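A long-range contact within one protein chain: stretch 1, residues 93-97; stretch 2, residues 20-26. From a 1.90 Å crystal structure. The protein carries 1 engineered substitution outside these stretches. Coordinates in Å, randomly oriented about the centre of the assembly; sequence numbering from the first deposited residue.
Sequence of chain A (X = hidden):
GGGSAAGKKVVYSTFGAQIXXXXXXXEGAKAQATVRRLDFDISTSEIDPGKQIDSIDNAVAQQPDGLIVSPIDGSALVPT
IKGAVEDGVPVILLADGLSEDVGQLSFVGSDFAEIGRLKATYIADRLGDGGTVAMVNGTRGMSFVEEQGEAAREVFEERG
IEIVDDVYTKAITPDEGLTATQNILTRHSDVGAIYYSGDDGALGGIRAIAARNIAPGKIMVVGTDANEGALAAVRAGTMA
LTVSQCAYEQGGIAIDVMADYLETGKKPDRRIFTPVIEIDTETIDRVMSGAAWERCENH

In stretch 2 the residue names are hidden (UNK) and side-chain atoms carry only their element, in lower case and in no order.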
# COMPACT_ATOMS: atom_id res chain seq x y z
N LEU A 93 9.14 5.35 9.86
CA LEU A 93 8.71 4.21 9.13
C LEU A 93 7.89 4.66 7.91
O LEU A 93 7.10 5.62 7.98
CB LEU A 93 7.86 3.30 10.01
CG LEU A 93 8.63 2.88 11.23
CD1 LEU A 93 7.66 2.30 12.23
CD2 LEU A 93 9.77 1.94 10.80
N LEU A 94 8.04 3.93 6.81
CA LEU A 94 7.49 4.40 5.54
C LEU A 94 6.82 3.24 4.80
O LEU A 94 7.45 2.21 4.59
CB LEU A 94 8.61 5.05 4.72
CG LEU A 94 8.19 5.60 3.37
CD1 LEU A 94 7.03 6.55 3.45
CD2 LEU A 94 9.29 6.29 2.61
N ALA A 95 5.55 3.44 4.45
CA ALA A 95 4.61 2.50 3.76
C ALA A 95 4.07 1.33 4.59
O ALA A 95 2.88 0.94 4.49
CB ALA A 95 5.17 2.02 2.43
N ASP A 96 4.95 0.76 5.39
CA ASP A 96 4.65 -0.32 6.29
C ASP A 96 5.27 -0.06 7.66
O ASP A 96 6.37 0.52 7.78
CB ASP A 96 5.18 -1.65 5.75
CG ASP A 96 4.44 -2.12 4.51
OD1 ASP A 96 3.23 -2.50 4.62
OD2 ASP A 96 5.08 -2.10 3.43
N GLY A 97 4.57 -0.52 8.68
CA GLY A 97 4.93 -0.31 10.07
C GLY A 97 5.55 -1.55 10.72
O GLY A 97 5.94 -2.48 10.04
N UNK A 20 8.15 -2.53 -8.21
CA UNK A 20 7.82 -1.20 -8.72
C UNK A 20 7.42 -0.21 -7.61
O UNK A 20 7.86 0.92 -7.61
c UNK A 20 7.51 -3.59 -9.04
c UNK A 20 6.63 -1.48 -9.64
c UNK A 20 7.00 -2.81 -10.24
N UNK A 21 6.62 -0.67 -6.67
CA UNK A 21 6.06 0.24 -5.64
C UNK A 21 7.21 0.93 -4.87
O UNK A 21 7.22 2.12 -4.74
c UNK A 21 5.14 0.02 -2.30
c UNK A 21 5.18 -0.59 -4.74
c UNK A 21 4.61 0.18 -3.57
c UNK A 21 3.52 1.59 -1.43
c UNK A 21 3.02 1.77 -2.67
c UNK A 21 3.55 1.08 -3.77
c UNK A 21 4.59 0.71 -1.21
N UNK A 22 8.17 0.15 -4.39
CA UNK A 22 9.33 0.70 -3.62
C UNK A 22 10.30 1.46 -4.46
O UNK A 22 10.83 2.50 -4.04
c UNK A 22 9.09 -0.98 -1.76
c UNK A 22 8.81 -0.31 -0.59
c UNK A 22 8.46 -2.20 -2.00
c UNK A 22 7.30 -2.05 0.09
c UNK A 22 7.55 -2.72 -1.10
c UNK A 22 10.01 -0.38 -2.78
c UNK A 22 7.90 -0.82 0.32
N UNK A 23 10.44 1.06 -5.73
CA UNK A 23 11.15 1.89 -6.65
C UNK A 23 10.53 3.27 -6.75
O UNK A 23 11.25 4.25 -6.76
c UNK A 23 11.30 1.22 -8.04
o UNK A 23 13.30 0.16 -7.30
c UNK A 23 12.35 0.11 -8.04
n UNK A 23 12.16 -0.91 -8.87
N UNK A 24 9.19 3.38 -6.78
CA UNK A 24 8.54 4.66 -6.96
C UNK A 24 8.65 5.51 -5.69
O UNK A 24 8.72 6.73 -5.75
n UNK A 24 4.68 1.89 -9.43
c UNK A 24 6.81 4.45 -8.89
c UNK A 24 5.34 4.70 -9.31
n UNK A 24 4.33 3.98 -8.48
c UNK A 24 7.05 4.51 -7.36
c UNK A 24 4.04 2.68 -8.55
n UNK A 24 3.11 2.14 -7.75
N UNK A 25 8.57 4.88 -4.56
CA UNK A 25 8.79 5.63 -3.30
C UNK A 25 10.23 6.24 -3.30
O UNK A 25 10.38 7.40 -3.00
c UNK A 25 8.87 5.62 -0.85
c UNK A 25 6.95 3.49 -0.70
c UNK A 25 8.61 4.78 -2.08
c UNK A 25 7.18 4.22 -1.99
N UNK A 26 11.23 5.43 -3.66
CA UNK A 26 12.61 5.93 -3.78
C UNK A 26 12.72 7.13 -4.67
O UNK A 26 13.37 8.11 -4.32

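Stretch 2 is a helix that runs on beyond position 26, and it faces the end of a strand, Leu-93 to Leu-94, and the loop that follows it. At position 20, three side-chain carbons close a ring onto the backbone N. That closure is unique to proline, so the residue is Pro-20. Its ring is out of reach of stretch 1 and takes no part in the contact, although its carbonyl O accepts a helical hydrogen bond from the backbone N of position 24.

Position 21 carries one carbon followed by a ring of six carbons, with no oxygen on the ring. Its CB points toward stretch 1, and a ring carbon packs against CB of Ala-95. A plain six-carbon ring on a single methylene identifies Phe-21. With chi1 in the t well, CE2 of Phe-21 lies 3.9 Å from CB of Ala-95, which sits at the ring edge near its plane.

Position 22 repeats the same pattern, one carbon and then a six-carbon ring, again without a heteroatom. The CA-to-CB bond runs sideways, yet the end of the side chain comes nearer to stretch 1, where it meets Asp-96 and Ala-95. This is Phe-22, in the m rotamer. Its CZ lies 4.0 Å from OD2 of Asp-96, which sits at the ring edge near its plane; that oxygen is hydrogen-bonded elsewhere in the structure. CE1 of Phe-22 is 4.5 Å from CB of Ala-95, a looser approach.

At position 23 there are two carbons, the second bearing one oxygen and one nitrogen. This short amide is Asn-23, exposed and remote from stretch 1. Position 24 has three carbons in line, a nitrogen, and then a carbon carrying two further nitrogens: a guanidinium group, hence Arg-24. Its side chain also leads elsewhere and is out of reach of stretch 1.

Position 25 has four carbons, forked at the first, with one arm two carbons long. That beta-branched, wholly aliphatic shape is Ile-25, and its CB points toward stretch 1. CG2 of Ile-25 lies 3.5 Å from CD2 of Leu-94, while CD1 of Ile-25 reaches to 3.9 Å from CB of Ala-95, so the two arms of the fork engage neighbouring residues. Position 26 has no side-chain atoms and is Gly-26; its backbone N donates to O of Phe-22 at 3.0 Å, continuing the helix.

The contact is small, burying 180 Å² in all, and no hydrogen bond crosses it. Positions 21, 22 and 25 are spaced so that one side of the helix brings all three side chains to stretch 1; the backbone bond from N of Ile-25 to O of Phe-21, 3.1 Å, joins two of them one turn apart. Ala-95 touches all three, its small methyl fitting among two aromatic rings and an aliphatic branch. Leu-94 extends this apolar packing through Ile-25, and Asp-96 adds its carboxylate beside Phe-22. The contact is thus chiefly apolar side-chain packing centred on Ala-95.

Stretch 2, residues 20-26: PFFNRIG
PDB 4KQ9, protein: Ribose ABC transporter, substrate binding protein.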